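Local coordinates for protein lipocalin AI-4 (Rhodnius prolixus, PDB 5HAE) that probably binds and sequesters cysteinyl leukotrienes such as leukotriene C4, as a secreted triabin-family lipocalin of a blood-feeding insect, at residues Trp31-Ser36 with Leu124-Gln129. Residues are numbered along the deposited sequence; the frame is centred on the assembly and turned at random.
Sequences WYLTHS and LLFNRQ. With EAH ((5S,7E,9E,11Z,14Z)-5-hydroxyicosa-7,9,11,14-tetraenoic acid), chain B.
T34 OG1 is gripped by two side chains: N127 ND2 donates to it at 3.0 Å, with OG1 lying in the plane of the amide, and H35 ND1 shares a second bond with it, approaching so that OG1 sits at the edge of the imidazole. The T34 torsion that sets OG1 between the backbone N and the carbonyl carbon (chi1 61°) turns the hydroxyl to both, while CG2 rests against N127 CB. N127 ND2 also bonds to E133 O, which ties the loop after the strand to this spot. T34 and H35 together face L125 in a classic beta bulge: T34 N bonds to L125 O at 3.0 Å, H35 N reaches the same oxygen only weakly, and L125 N returns a nearly straight bond to H35 O. On the N-terminal side of the bulge in strand 30-36, Y32 and N127 form a hydrogen-bonded antiparallel pair, Y32 N to N127 O at 2.7 Å and N127 N back to Y32 O. These bonds join the first strand of the lipocalin barrel, 30-36, to the last long one, 120-127, and so close the barrel around its ligand. On the inner face of the barrel, F126 is sandwiched, L33 CD1 lying over one side of the ring at 4.0 Å from its centroid and C19 of the fatty acid over the other, both offset toward the rim. The end of the lipid tail, C20, also comes to 3.9 Å from W31 CD1. Just past the end of strand 120-127, the R128 guanidinium lies flat on the W31 indole, planes 14° apart; a bend at chi2 (-58°) brings CD over the six-membered ring at 3.6 Å from its centroid. Carbonyls of T28, D30 and Y102 take R128 N-H groups and hold this cation in place, and W31 NE1 donates to F26 O.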
loop_
_atom_site.group_PDB
_atom_site.type_symbol
_atom_site.label_atom_id
_atom_site.label_comp_id
_atom_site.label_asym_id
_atom_site.label_seq_id
_atom_site.Cartn_x
_atom_site.Cartn_y
_atom_site.Cartn_z
ATOM N N TRP A 31 6.942 -5.458 -6.007
ATOM C CA TRP A 31 6.886 -5.287 -4.551
ATOM C C TRP A 31 6.080 -6.423 -3.908
ATOM O O TRP A 31 4.905 -6.616 -4.244
ATOM C CB TRP A 31 6.251 -3.940 -4.168
ATOM C CG TRP A 31 7.124 -2.706 -4.331
ATOM C CD1 TRP A 31 7.013 -1.741 -5.299
ATOM C CD2 TRP A 31 8.196 -2.284 -3.468
ATOM N NE1 TRP A 31 7.964 -0.761 -5.104
ATOM C CE2 TRP A 31 8.701 -1.071 -3.985
ATOM C CE3 TRP A 31 8.780 -2.821 -2.314
ATOM C CZ2 TRP A 31 9.763 -0.382 -3.383
ATOM C CZ3 TRP A 31 9.845 -2.140 -1.722
ATOM C CH2 TRP A 31 10.321 -0.939 -2.259
ATOM N N TYR A 32 6.698 -7.175 -3.001
ATOM C CA TYR A 32 5.991 -8.251 -2.287
ATOM C C TYR A 32 5.346 -7.702 -1.012
ATOM O O TYR A 32 5.994 -7.014 -0.246
ATOM C CB TYR A 32 6.948 -9.410 -1.945
ATOM C CG TYR A 32 7.466 -10.132 -3.173
ATOM C CD1 TYR A 32 8.640 -9.742 -3.782
ATOM C CD2 TYR A 32 6.755 -11.190 -3.737
ATOM C CE1 TYR A 32 9.106 -10.372 -4.916
ATOM C CE2 TYR A 32 7.220 -11.838 -4.873
ATOM C CZ TYR A 32 8.389 -11.418 -5.458
ATOM O OH TYR A 32 8.857 -12.033 -6.589
ATOM N N LEU A 33 4.068 -7.986 -0.792
ATOM C CA LEU A 33 3.413 -7.549 0.441
ATOM C C LEU A 33 3.684 -8.584 1.524
ATOM O O LEU A 33 3.004 -9.602 1.587
ATOM C CB LEU A 33 1.901 -7.373 0.234
ATOM C CG LEU A 33 1.050 -6.986 1.451
ATOM C CD1 LEU A 33 1.634 -5.750 2.157
ATOM C CD2 LEU A 33 -0.384 -6.730 1.019
ATOM N N THR A 34 4.678 -8.335 2.368
ATOM C CA THR A 34 5.156 -9.379 3.280
ATOM C C THR A 34 4.576 -9.297 4.691
ATOM O O THR A 34 4.505 -10.306 5.391
ATOM C CB THR A 34 6.694 -9.346 3.389
ATOM O OG1 THR A 34 7.116 -8.080 3.915
ATOM C CG2 THR A 34 7.337 -9.568 2.005
ATOM N N HIS A 35 4.214 -8.094 5.129
ATOM C CA HIS A 35 3.677 -7.882 6.482
ATOM C C HIS A 35 2.608 -6.806 6.478
ATOM O O HIS A 35 2.594 -5.968 5.590
ATOM C CB HIS A 35 4.754 -7.428 7.479
ATOM C CG HIS A 35 5.908 -8.368 7.636
ATOM N ND1 HIS A 35 6.841 -8.577 6.644
ATOM C CD2 HIS A 35 6.316 -9.098 8.701
ATOM C CE1 HIS A 35 7.759 -9.421 7.078
ATOM N NE2 HIS A 35 7.460 -9.755 8.321
ATOM N N SER A 36 1.749 -6.795 7.500
ATOM C CA SER A 36 0.751 -5.734 7.627
ATOM C C SER A 36 0.247 -5.676 9.061
ATOM O O SER A 36 0.305 -6.675 9.779
ATOM C CB SER A 36 -0.419 -5.949 6.655
ATOM O OG SER A 36 -1.135 -7.149 6.939
ATOM N N LEU A 124 1.024 -1.298 5.627
ATOM C CA LEU A 124 1.549 -2.384 4.813
ATOM C C LEU A 124 3.062 -2.300 4.672
ATOM O O LEU A 124 3.587 -1.232 4.373
ATOM C CB LEU A 124 0.922 -2.344 3.420
ATOM C CG LEU A 124 -0.605 -2.238 3.314
ATOM C CD1 LEU A 124 -1.006 -1.976 1.852
ATOM C CD2 LEU A 124 -1.255 -3.489 3.845
ATOM N N LEU A 125 3.757 -3.424 4.864
ATOM C CA LEU A 125 5.192 -3.472 4.613
ATOM C C LEU A 125 5.456 -4.255 3.341
ATOM O O LEU A 125 5.107 -5.445 3.241
ATOM C CB LEU A 125 5.961 -4.103 5.791
ATOM C CG LEU A 125 7.497 -4.114 5.643
ATOM C CD1 LEU A 125 8.069 -2.691 5.581
ATOM C CD2 LEU A 125 8.198 -4.926 6.744
ATOM N N PHE A 126 6.041 -3.572 2.361
ATOM C CA PHE A 126 6.413 -4.185 1.099
ATOM C C PHE A 126 7.911 -4.409 1.073
ATOM O O PHE A 126 8.679 -3.630 1.639
ATOM C CB PHE A 126 5.992 -3.311 -0.098
ATOM C CG PHE A 126 4.496 -3.221 -0.293
ATOM C CD1 PHE A 126 3.754 -2.249 0.367
ATOM C CD2 PHE A 126 3.840 -4.099 -1.137
ATOM C CE1 PHE A 126 2.377 -2.159 0.182
ATOM C CE2 PHE A 126 2.462 -4.024 -1.323
ATOM C CZ PHE A 126 1.733 -3.050 -0.669
ATOM N N ASN A 127 8.307 -5.476 0.401
ATOM C CA ASN A 127 9.700 -5.843 0.244
ATOM C C ASN A 127 9.981 -6.181 -1.210
ATOM O O ASN A 127 9.086 -6.641 -1.932
ATOM C CB ASN A 127 10.043 -7.036 1.153
ATOM C CG ASN A 127 10.599 -6.597 2.489
ATOM O OD1 ASN A 127 11.675 -6.005 2.545
ATOM N ND2 ASN A 127 9.870 -6.871 3.572
ATOM N N ARG A 128 11.213 -5.933 -1.648
ATOM C CA ARG A 128 11.599 -6.268 -3.006
ATOM C C ARG A 128 11.800 -7.762 -3.153
ATOM O O ARG A 128 11.670 -8.274 -4.256
ATOM C CB ARG A 128 12.880 -5.539 -3.424
ATOM C CG ARG A 128 12.715 -4.017 -3.578
ATOM C CD ARG A 128 11.639 -3.665 -4.593
ATOM N NE ARG A 128 11.773 -2.279 -5.049
ATOM C CZ ARG A 128 11.127 -1.767 -6.092
ATOM N NH1 ARG A 128 10.277 -2.528 -6.781
ATOM N NH2 ARG A 128 11.324 -0.489 -6.435
ATOM N N GLN A 129 12.142 -8.442 -2.055
ATOM C CA GLN A 129 12.253 -9.907 -2.046
ATOM C C GLN A 129 11.097 -10.509 -1.270
ATOM O O GLN A 129 10.651 -9.931 -0.276
ATOM C CB GLN A 129 13.565 -10.369 -1.415
ATOM C CG GLN A 129 14.818 -9.800 -2.060
ATOM C CD GLN A 129 16.085 -10.216 -1.324
ATOM O OE1 GLN A 129 16.835 -9.372 -0.831
ATOM N NE2 GLN A 129 16.328 -11.525 -1.249
HETATM O O1 EAH B . -5.277 -4.129 3.783
HETATM C C1 EAH B . -6.086 -3.162 3.823
HETATM O O2 EAH B . -5.829 -2.108 3.184
HETATM C C2 EAH B . -7.351 -3.263 4.648
HETATM C C3 EAH B . -8.333 -4.193 3.961
HETATM C C4 EAH B . -8.038 -4.135 2.486
HETATM C C5 EAH B . -9.217 -4.535 1.673
HETATM O O3 EAH B . -9.126 -5.905 1.319
HETATM C C6 EAH B . -9.150 -3.620 0.473
HETATM C C7 EAH B . -8.240 -4.147 -0.616
HETATM C C8 EAH B . -7.811 -3.258 -1.540
HETATM C C9 EAH B . -6.555 -3.526 -2.333
HETATM C C10 EAH B . -5.996 -2.535 -3.052
HETATM C C11 EAH B . -4.829 -2.882 -3.947
HETATM C C12 EAH B . -4.147 -1.945 -4.635
HETATM C C13 EAH B . -4.486 -0.470 -4.570
HETATM C C14 EAH B . -3.910 0.146 -3.303
HETATM C C15 EAH B . -2.592 0.369 -3.091
HETATM C C16 EAH B . -1.526 0.027 -4.114
HETATM C C17 EAH B . -0.261 -0.441 -3.428
HETATM C C18 EAH B . 0.852 -0.452 -4.454
HETATM C C19 EAH B . 2.130 -0.998 -3.863
HETATM C C20 EAH B . 3.177 -1.075 -4.954
#